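2,3-dihydroxybenzoate-AMP ligase (Bacillus subtilis, PDB 1MDB) is an AMP-binding enzyme of the ANL superfamily, modelled with adenosine monophosphate and 2,3-dihydroxy-benzoic acid bound in one pocket region. Local coordinates at residues L278-A283 with L303-A308; A283-D288 with A454-A459; L326-G331 with N338-D343. All coordinates share one frame; numbering follows the deposited sequence.

Contact 1: L278-A283 with L303-A308; sequences LVPPLA and LQVGGA. With AMP (adenosine monophosphate), chain D; DBH (2,3-dihydroxy-benzoic acid), chain E.
Leu278 is hydrogen-bonded through both its backbone polar atoms to the strand beside it, as expected of a parallel bridge to Val305. Its N donates to Gln304 O at 2.8 Å, nearly straight at 168°, and its O accepts from Gly306 N at 3.0 Å. Tyr236 OH also bonds to Leu278 O, and Val305 CA adds a C-H...O contact to it at 3.3 Å. One residue on, Val279 CA makes the same kind of contact with Gly306 O, at 3.2 Å. Val279 occupies the N-cap position, where the strand ends and helix 280-292 begins.

Beyond this polar seam the packing is apolar. Val305 CG1, anti to its own backbone N (chi1 -173°), lies against the first turn of the helix, 4.1 Å from Ala283 CB and close to the ring of Pro280. That ring wedges further along: its CG rests 3.7 Å from Ala308 CB, while its CD lies by Gly306 O. At the other end the branches of Leu278 and Leu303 meet at their CD1 atoms, 3.9 Å apart.

Gly307 follows the strand with a positive phi (93°); that backbone and the nearness of Val279 CG1 leave no room for a side chain. Its CA comes within 3.4 Å of C15 of 2,3-dihydroxy-benzoic acid, its O is hydrogen-bonded to Lys519 NZ, and Ala308 lies against the adenine of adenosine monophosphate. The contact thus closes a beta-alpha-beta unit: backbone bonds and proline packing fix the end of strand 302-306, and the main chain at the Gly307 turn borders both ligands.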
# COMPACT_ATOMS: atom_id res chain seq x y z
N LEU A 278 -3.46 6.86 6.05
CA LEU A 278 -4.29 7.30 4.93
C LEU A 278 -3.42 7.54 3.70
O LEU A 278 -2.18 7.51 3.78
CB LEU A 278 -5.01 8.61 5.27
CG LEU A 278 -5.48 8.88 6.71
CD1 LEU A 278 -6.04 10.30 6.80
CD2 LEU A 278 -6.54 7.85 7.13
N VAL A 279 -4.08 7.75 2.57
CA VAL A 279 -3.42 8.09 1.32
C VAL A 279 -3.91 9.53 1.13
O VAL A 279 -4.92 9.92 1.73
CB VAL A 279 -3.89 7.19 0.13
CG1 VAL A 279 -3.35 5.77 0.31
CG2 VAL A 279 -5.40 7.16 0.04
N PRO A 280 -3.20 10.35 0.33
CA PRO A 280 -3.58 11.75 0.09
C PRO A 280 -5.05 12.10 -0.16
O PRO A 280 -5.60 12.96 0.53
CB PRO A 280 -2.65 12.17 -1.06
CG PRO A 280 -1.42 11.38 -0.78
CD PRO A 280 -1.98 10.01 -0.44
N PRO A 281 -5.70 11.47 -1.14
CA PRO A 281 -7.11 11.80 -1.39
C PRO A 281 -7.98 11.68 -0.13
O PRO A 281 -8.83 12.52 0.14
CB PRO A 281 -7.53 10.79 -2.45
CG PRO A 281 -6.27 10.47 -3.15
CD PRO A 281 -5.26 10.40 -2.05
N LEU A 282 -7.75 10.61 0.63
CA LEU A 282 -8.52 10.34 1.84
C LEU A 282 -8.16 11.36 2.92
O LEU A 282 -9.04 11.84 3.64
CB LEU A 282 -8.24 8.91 2.32
CG LEU A 282 -9.14 8.32 3.42
CD1 LEU A 282 -10.59 8.31 2.97
CD2 LEU A 282 -8.67 6.90 3.73
N ALA A 283 -6.88 11.70 3.02
CA ALA A 283 -6.42 12.70 3.99
C ALA A 283 -7.23 13.98 3.84
O ALA A 283 -7.60 14.62 4.82
CB ALA A 283 -4.95 12.98 3.80
N LEU A 303 -0.57 10.26 12.58
CA LEU A 303 -1.41 10.09 11.40
C LEU A 303 -0.48 9.94 10.20
O LEU A 303 0.23 10.88 9.82
CB LEU A 303 -2.32 11.31 11.22
CG LEU A 303 -3.25 11.19 10.01
CD1 LEU A 303 -4.23 10.06 10.24
CD2 LEU A 303 -4.01 12.50 9.79
N GLN A 304 -0.47 8.75 9.61
CA GLN A 304 0.37 8.46 8.46
C GLN A 304 -0.33 8.82 7.16
O GLN A 304 -1.51 8.56 6.99
CB GLN A 304 0.73 6.97 8.39
CG GLN A 304 1.42 6.37 9.61
CD GLN A 304 1.83 4.93 9.36
OE1 GLN A 304 0.99 4.06 9.12
NE2 GLN A 304 3.13 4.68 9.41
N VAL A 305 0.42 9.43 6.24
CA VAL A 305 -0.11 9.77 4.93
C VAL A 305 0.96 9.38 3.91
O VAL A 305 2.10 9.85 3.98
CB VAL A 305 -0.45 11.25 4.80
CG1 VAL A 305 -1.16 11.50 3.47
CG2 VAL A 305 -1.36 11.67 5.95
N GLY A 306 0.59 8.49 2.99
CA GLY A 306 1.54 8.04 1.99
C GLY A 306 0.87 7.34 0.83
O GLY A 306 -0.35 7.44 0.67
N GLY A 307 1.65 6.61 0.04
CA GLY A 307 1.10 5.92 -1.12
C GLY A 307 1.26 6.85 -2.32
O GLY A 307 1.44 6.41 -3.46
N ALA A 308 1.19 8.14 -2.02
CA ALA A 308 1.34 9.21 -2.99
C ALA A 308 1.82 10.41 -2.19
O ALA A 308 1.67 10.45 -0.97
CB ALA A 308 -0.01 9.53 -3.66
P AMP D . 2.83 0.52 -3.89
O1P AMP D . 3.57 -0.78 -4.04
O2P AMP D . 1.41 0.48 -4.34
O3P AMP D . 2.97 1.09 -2.50
O5' AMP D . 3.48 1.61 -4.95
C5' AMP D . 4.76 2.26 -4.71
C4' AMP D . 4.85 3.54 -5.56
O4' AMP D . 3.85 4.39 -5.06
C3' AMP D . 6.12 4.33 -5.40
O3' AMP D . 7.16 3.85 -6.24
C2' AMP D . 5.65 5.75 -5.73
O2' AMP D . 5.69 6.00 -7.15
C1' AMP D . 4.26 5.75 -5.15
N9 AMP D . 4.37 6.49 -3.63
C8 AMP D . 4.11 5.85 -2.47
N7 AMP D . 4.23 6.67 -1.43
C5 AMP D . 4.57 7.83 -1.97
C6 AMP D . 4.79 9.01 -1.27
N6 AMP D . 4.68 9.11 0.05
N1 AMP D . 5.13 10.10 -2.04
C2 AMP D . 5.25 10.05 -3.40
N3 AMP D . 5.03 8.90 -4.06
C4 AMP D . 4.68 7.77 -3.36
C21 DBH E . 2.81 2.02 -1.78
O9 DBH E . 2.21 2.99 -2.49
C18 DBH E . 3.25 2.21 -0.38
C15 DBH E . 2.97 3.43 0.30
C12 DBH E . 3.40 3.63 1.63
C3 DBH E . 3.96 1.17 0.30
O3 DBH E . 4.26 -0.06 -0.31
C6 DBH E . 4.39 1.37 1.62
C9 DBH E . 4.12 2.59 2.29
O6 DBH E . 5.09 0.38 2.28

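Contact 2: A283-D288 with A454-A459; sequences AMVWMD and AVHDAA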
# COMPACT_ATOMS: atom_id res chain seq x y z
N ALA A 283 -6.88 11.70 3.02
CA ALA A 283 -6.42 12.70 3.99
C ALA A 283 -7.23 13.98 3.84
O ALA A 283 -7.60 14.62 4.82
CB ALA A 283 -4.95 12.98 3.80
N MET A 284 -7.50 14.37 2.60
CA MET A 284 -8.28 15.58 2.35
C MET A 284 -9.71 15.40 2.90
O MET A 284 -10.25 16.30 3.55
CB MET A 284 -8.35 15.87 0.85
CG MET A 284 -6.99 15.92 0.17
SD MET A 284 -5.84 17.08 0.96
CE MET A 284 -4.41 16.98 -0.15
N VAL A 285 -10.31 14.25 2.64
CA VAL A 285 -11.67 14.00 3.14
C VAL A 285 -11.69 14.01 4.67
O VAL A 285 -12.61 14.54 5.28
CB VAL A 285 -12.22 12.64 2.63
CG1 VAL A 285 -13.60 12.37 3.23
CG2 VAL A 285 -12.32 12.65 1.11
N TRP A 286 -10.66 13.43 5.28
CA TRP A 286 -10.59 13.37 6.73
C TRP A 286 -10.44 14.76 7.35
O TRP A 286 -11.05 15.05 8.38
CB TRP A 286 -9.43 12.47 7.18
CG TRP A 286 -9.79 11.01 7.22
CD1 TRP A 286 -10.52 10.32 6.28
CD2 TRP A 286 -9.45 10.07 8.24
NE1 TRP A 286 -10.64 9.00 6.67
CE2 TRP A 286 -10.00 8.82 7.86
CE3 TRP A 286 -8.72 10.15 9.43
CZ2 TRP A 286 -9.85 7.67 8.64
CZ3 TRP A 286 -8.57 9.00 10.21
CH2 TRP A 286 -9.13 7.78 9.81
N MET A 287 -9.63 15.61 6.71
CA MET A 287 -9.43 16.96 7.21
C MET A 287 -10.72 17.76 7.12
O MET A 287 -11.06 18.48 8.05
CB MET A 287 -8.29 17.65 6.45
CG MET A 287 -6.94 16.98 6.67
SD MET A 287 -5.52 18.02 6.25
CE MET A 287 -5.09 18.61 7.85
N ASP A 288 -11.47 17.62 6.02
CA ASP A 288 -12.74 18.35 5.92
C ASP A 288 -13.66 17.86 7.02
O ASP A 288 -14.26 18.64 7.76
CB ASP A 288 -13.44 18.09 4.58
CG ASP A 288 -12.79 18.81 3.42
OD1 ASP A 288 -13.36 18.77 2.31
OD2 ASP A 288 -11.71 19.41 3.61
N ALA A 454 -11.43 27.38 -2.82
CA ALA A 454 -12.51 26.62 -3.45
C ALA A 454 -12.05 25.27 -3.98
O ALA A 454 -12.78 24.60 -4.70
CB ALA A 454 -13.13 27.43 -4.57
N VAL A 455 -10.84 24.86 -3.61
CA VAL A 455 -10.30 23.59 -4.08
C VAL A 455 -10.19 22.56 -2.96
O VAL A 455 -9.52 22.79 -1.96
CB VAL A 455 -8.91 23.81 -4.74
CG1 VAL A 455 -8.22 22.47 -5.01
CG2 VAL A 455 -9.09 24.58 -6.04
N HIS A 456 -10.87 21.44 -3.14
CA HIS A 456 -10.83 20.35 -2.17
C HIS A 456 -9.59 19.52 -2.48
O HIS A 456 -8.85 19.13 -1.58
CB HIS A 456 -12.09 19.49 -2.25
CG HIS A 456 -12.00 18.21 -1.48
ND1 HIS A 456 -11.58 17.02 -2.04
CD2 HIS A 456 -12.20 17.95 -0.16
CE1 HIS A 456 -11.53 16.09 -1.11
NE2 HIS A 456 -11.90 16.62 0.04
N ASP A 457 -9.37 19.24 -3.76
CA ASP A 457 -8.20 18.48 -4.19
C ASP A 457 -7.94 18.74 -5.66
O ASP A 457 -8.82 19.23 -6.38
CB ASP A 457 -8.40 16.98 -3.97
CG ASP A 457 -7.08 16.25 -3.84
OD1 ASP A 457 -6.02 16.91 -3.98
OD2 ASP A 457 -7.09 15.02 -3.59
N ALA A 458 -6.74 18.40 -6.12
CA ALA A 458 -6.37 18.65 -7.51
C ALA A 458 -5.42 17.61 -8.06
O ALA A 458 -4.49 17.20 -7.38
CB ALA A 458 -5.73 20.04 -7.63
N ALA A 459 -5.67 17.17 -9.29
CA ALA A 459 -4.80 16.20 -9.94
C ALA A 459 -4.56 16.71 -11.36
O ALA A 459 -5.49 16.83 -12.16
CB ALA A 459 -5.45 14.84 -9.98
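Met284 and His456 meet where helix 280-292 faces strand 455-465 near the corner at His456, their CA atoms 7.0 Å apart. The closer-packed part lies around Met284. Its CB abuts the imidazole of His456, and its CG is 3.9 Å from Asp457 OD2. The methionine chain bends at chi2 (-54°), which carries its CE past the carboxylate, 4.2 Å from Asp457 OD1, the two side chains crossing at about a right angle. Asp457 is buried, and its OD1 is gripped by the next amide in its own strand: Ala458 N donates at 2.7 Å, from above the carboxylate plane. His456 and Asp457 both lie opposite Ile477, a classic beta bulge.

The looser side is formed by Val285, Asp288 and His456, all partly exposed. The imidazole leans toward the helix because its CG stands anti to the backbone N (chi1 169°). Val285 brushes it with CG2. One turn after Met284, the Asp288 carboxylate lies near the imidazole, though the detail of their meeting is doubtful. The firm partner of Asp288 lies beyond this pair: its OD1 forms a salt bridge with Arg479, which also makes a weak hydrogen bond to Val455 O.

Here the AMP-binding and C-terminal regions of the chain meet over a small, mixed surface, Met284 and Val285 supplying the apolar part, with Asp288 beside the imidazole and Asp457 against Met284. Each acid has its own answer: Ala458 N satisfies Asp457 OD1, while Arg479 probably neutralises Asp288 and ties the helix to the residue just after strand 469-478, next to the bulge.

Contact 3: L326-G331 with N338-D343; sequences LQQVFG and NYTRLD. With AMP (adenosine monophosphate), chain D; DBH (2,3-dihydroxy-benzoic acid), chain E.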
# COMPACT_ATOMS: atom_id res chain seq x y z
N LEU A 326 2.33 14.22 12.14
CA LEU A 326 2.12 13.69 10.80
C LEU A 326 3.35 12.88 10.48
O LEU A 326 4.45 13.19 10.93
CB LEU A 326 1.98 14.83 9.79
CG LEU A 326 2.23 14.44 8.33
CD1 LEU A 326 1.11 13.50 7.84
CD2 LEU A 326 2.32 15.71 7.45
N GLN A 327 3.17 11.80 9.73
CA GLN A 327 4.30 10.99 9.31
C GLN A 327 4.08 10.67 7.85
O GLN A 327 3.11 10.01 7.48
CB GLN A 327 4.42 9.68 10.10
CG GLN A 327 5.70 8.90 9.71
CD GLN A 327 5.84 7.56 10.40
OE1 GLN A 327 4.94 6.71 10.35
NE2 GLN A 327 6.98 7.34 11.06
N GLN A 328 4.97 11.18 7.00
CA GLN A 328 4.85 10.90 5.58
C GLN A 328 5.51 9.56 5.34
O GLN A 328 6.56 9.27 5.91
CB GLN A 328 5.51 12.00 4.74
CG GLN A 328 4.77 13.32 4.83
CD GLN A 328 4.99 14.20 3.62
OE1 GLN A 328 5.09 15.42 3.74
NE2 GLN A 328 5.05 13.59 2.45
N VAL A 329 4.88 8.74 4.51
CA VAL A 329 5.40 7.43 4.25
C VAL A 329 5.52 7.19 2.75
O VAL A 329 4.52 7.23 2.03
CB VAL A 329 4.49 6.36 4.87
CG1 VAL A 329 5.15 5.00 4.80
CG2 VAL A 329 4.16 6.74 6.30
N PHE A 330 6.74 6.95 2.29
CA PHE A 330 6.97 6.71 0.87
C PHE A 330 7.56 5.32 0.74
O PHE A 330 8.74 5.11 0.96
CB PHE A 330 7.92 7.78 0.31
CG PHE A 330 8.48 7.47 -1.06
CD1 PHE A 330 7.70 6.83 -2.02
CD2 PHE A 330 9.78 7.84 -1.38
CE1 PHE A 330 8.22 6.56 -3.30
CE2 PHE A 330 10.31 7.58 -2.65
CZ PHE A 330 9.53 6.94 -3.61
N GLY A 331 6.70 4.36 0.41
CA GLY A 331 7.15 2.99 0.25
C GLY A 331 6.66 2.37 -1.04
O GLY A 331 5.91 2.98 -1.79
N ASN A 338 10.28 4.56 3.16
CA ASN A 338 10.84 5.77 3.76
C ASN A 338 9.84 6.45 4.69
O ASN A 338 8.65 6.54 4.38
CB ASN A 338 11.23 6.77 2.67
CG ASN A 338 12.17 6.18 1.65
OD1 ASN A 338 13.36 6.00 1.91
ND2 ASN A 338 11.64 5.85 0.47
N TYR A 339 10.33 6.95 5.83
CA TYR A 339 9.45 7.63 6.78
C TYR A 339 10.07 8.91 7.32
O TYR A 339 11.29 9.00 7.47
CB TYR A 339 9.17 6.78 8.03
CG TYR A 339 8.59 5.40 7.86
CD1 TYR A 339 9.41 4.30 7.59
CD2 TYR A 339 7.22 5.16 8.08
CE1 TYR A 339 8.88 3.01 7.55
CE2 TYR A 339 6.69 3.87 8.03
CZ TYR A 339 7.53 2.80 7.77
OH TYR A 339 7.01 1.53 7.75
N THR A 340 9.24 9.91 7.62
CA THR A 340 9.76 11.10 8.27
C THR A 340 9.80 10.56 9.70
O THR A 340 8.94 9.75 10.08
CB THR A 340 8.78 12.29 8.20
OG1 THR A 340 7.48 11.88 8.60
CG2 THR A 340 8.74 12.85 6.79
N ARG A 341 10.79 10.95 10.49
CA ARG A 341 10.86 10.43 11.86
C ARG A 341 9.87 11.15 12.77
O ARG A 341 9.58 12.32 12.57
CB ARG A 341 12.29 10.54 12.40
CG ARG A 341 13.30 9.69 11.62
CD ARG A 341 12.87 8.21 11.56
NE ARG A 341 13.90 7.34 11.01
CZ ARG A 341 14.10 7.12 9.71
NH1 ARG A 341 13.33 7.71 8.80
NH2 ARG A 341 15.08 6.31 9.32
N LEU A 342 9.36 10.43 13.75
CA LEU A 342 8.36 10.97 14.67
C LEU A 342 8.83 12.16 15.52
O LEU A 342 8.01 12.93 16.03
CB LEU A 342 7.81 9.85 15.56
CG LEU A 342 7.15 8.70 14.78
CD1 LEU A 342 6.71 7.59 15.74
CD2 LEU A 342 5.95 9.23 14.00
N ASP A 343 10.14 12.32 15.67
CA ASP A 343 10.69 13.43 16.44
C ASP A 343 11.45 14.39 15.53
O ASP A 343 12.41 15.04 15.95
CB ASP A 343 11.64 12.92 17.53
CG ASP A 343 12.71 12.00 16.99
OD1 ASP A 343 12.90 11.96 15.75
OD2 ASP A 343 13.36 11.31 17.80
P AMP D . 2.83 0.52 -3.89
O1P AMP D . 3.57 -0.78 -4.04
O2P AMP D . 1.41 0.48 -4.34
O3P AMP D . 2.97 1.09 -2.50
O5' AMP D . 3.48 1.61 -4.95
C5' AMP D . 4.76 2.26 -4.71
C4' AMP D . 4.85 3.54 -5.56
O4' AMP D . 3.85 4.39 -5.06
C3' AMP D . 6.12 4.33 -5.40
O3' AMP D . 7.16 3.85 -6.24
C2' AMP D . 5.65 5.75 -5.73
O2' AMP D . 5.69 6.00 -7.15
C1' AMP D . 4.26 5.75 -5.15
N9 AMP D . 4.37 6.49 -3.63
C8 AMP D . 4.11 5.85 -2.47
N7 AMP D . 4.23 6.67 -1.43
C5 AMP D . 4.57 7.83 -1.97
C6 AMP D . 4.79 9.01 -1.27
N6 AMP D . 4.68 9.11 0.05
N1 AMP D . 5.13 10.10 -2.04
C2 AMP D . 5.25 10.05 -3.40
N3 AMP D . 5.03 8.90 -4.06
C4 AMP D . 4.68 7.77 -3.36
C21 DBH E . 2.81 2.02 -1.78
O9 DBH E . 2.21 2.99 -2.49
C18 DBH E . 3.25 2.21 -0.38
C15 DBH E . 2.97 3.43 0.30
C12 DBH E . 3.40 3.63 1.63
C3 DBH E . 3.96 1.17 0.30
O3 DBH E . 4.26 -0.06 -0.31
C6 DBH E . 4.39 1.37 1.62
C9 DBH E . 4.12 2.59 2.29
O6 DBH E . 5.09 0.38 2.28
O HOH W 1 6.75 12.09 11.16
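Gln327 reaches across the hairpin to Tyr339, Thr340 and Leu342. Its CB lies 4.1 Å from Thr340 OG1. Its CG, anti to the backbone N (chi1 -176°), passes 3.4 Å from Thr340 O; the chain, extended beyond CG, slides past the threonine in the opposite direction. The amide then splits its duties. OE1 lies 3.6 Å from CD2 of the Tyr339 ring and accepts a hydrogen bond from Gln304 NE2 on the neighbouring strand. NE2 touches the CD2 methyl of Leu342 and donates to Thr340 O at 3.3 Å, a long bond but almost in line with the carbonyl (173° at the oxygen).

Thr340 OG1 accepts from Gln328 N at 3.1 Å and is joined through a water to Leu326 O, while Thr340 N returns a bond to Gln328 O. Toward the ligands, Phe330 and Asn338 form the antiparallel hydrogen-bonded pair. Phe330 O is held twice, by Asn338 N at 2.7 Å and Asn338 ND2 at 3.0 Å, the donors arriving from opposite faces of its carbonyl plane. The Phe330 ring lies alongside the Asn338 amide, planes 31° apart, and also meets the adenine of adenosine monophosphate, whose N6 donates to Val329 O at 2.7 Å. Val329 CG1 touches both Tyr339 CE2 and 2,3-dihydroxy-benzoic acid.

Strand 325-331 runs between strands 302-306 and 337-339 of the large mixed sheet. On the face bearing Val329 and Tyr339, helix 204-218 packs through Val217 and Cys218, and Tyr339 OH bonds to Ser214. On the face of Phe330 and Asn338, strand 423-428 contributes Ile423 and Val425.

How the contacts relate
Contacts 1 and 3 are successive parts of one sheet: strands 302-306 and 325-331 are neighbours, probably joined by a hydrogen bond from Val305 N to Gln327 O at 3.0 Å. Both touch the two ligands, one through the glycine turn, the other through the hairpin. Contact 2 shares Ala283 and helix 280-292 with contact 1, and Leu278 CD2 packs 3.6 Å from Trp286 CZ2. It stands back from the pocket, the Met284 side chain about 12 Å from adenosine monophosphate. Contacts 2 and 3 do not touch; their nearest atoms are about 7 Å apart. With its centre 11 Å from each of theirs, and theirs 21 Å apart, contact 1 lies between interdomain surface and hairpin.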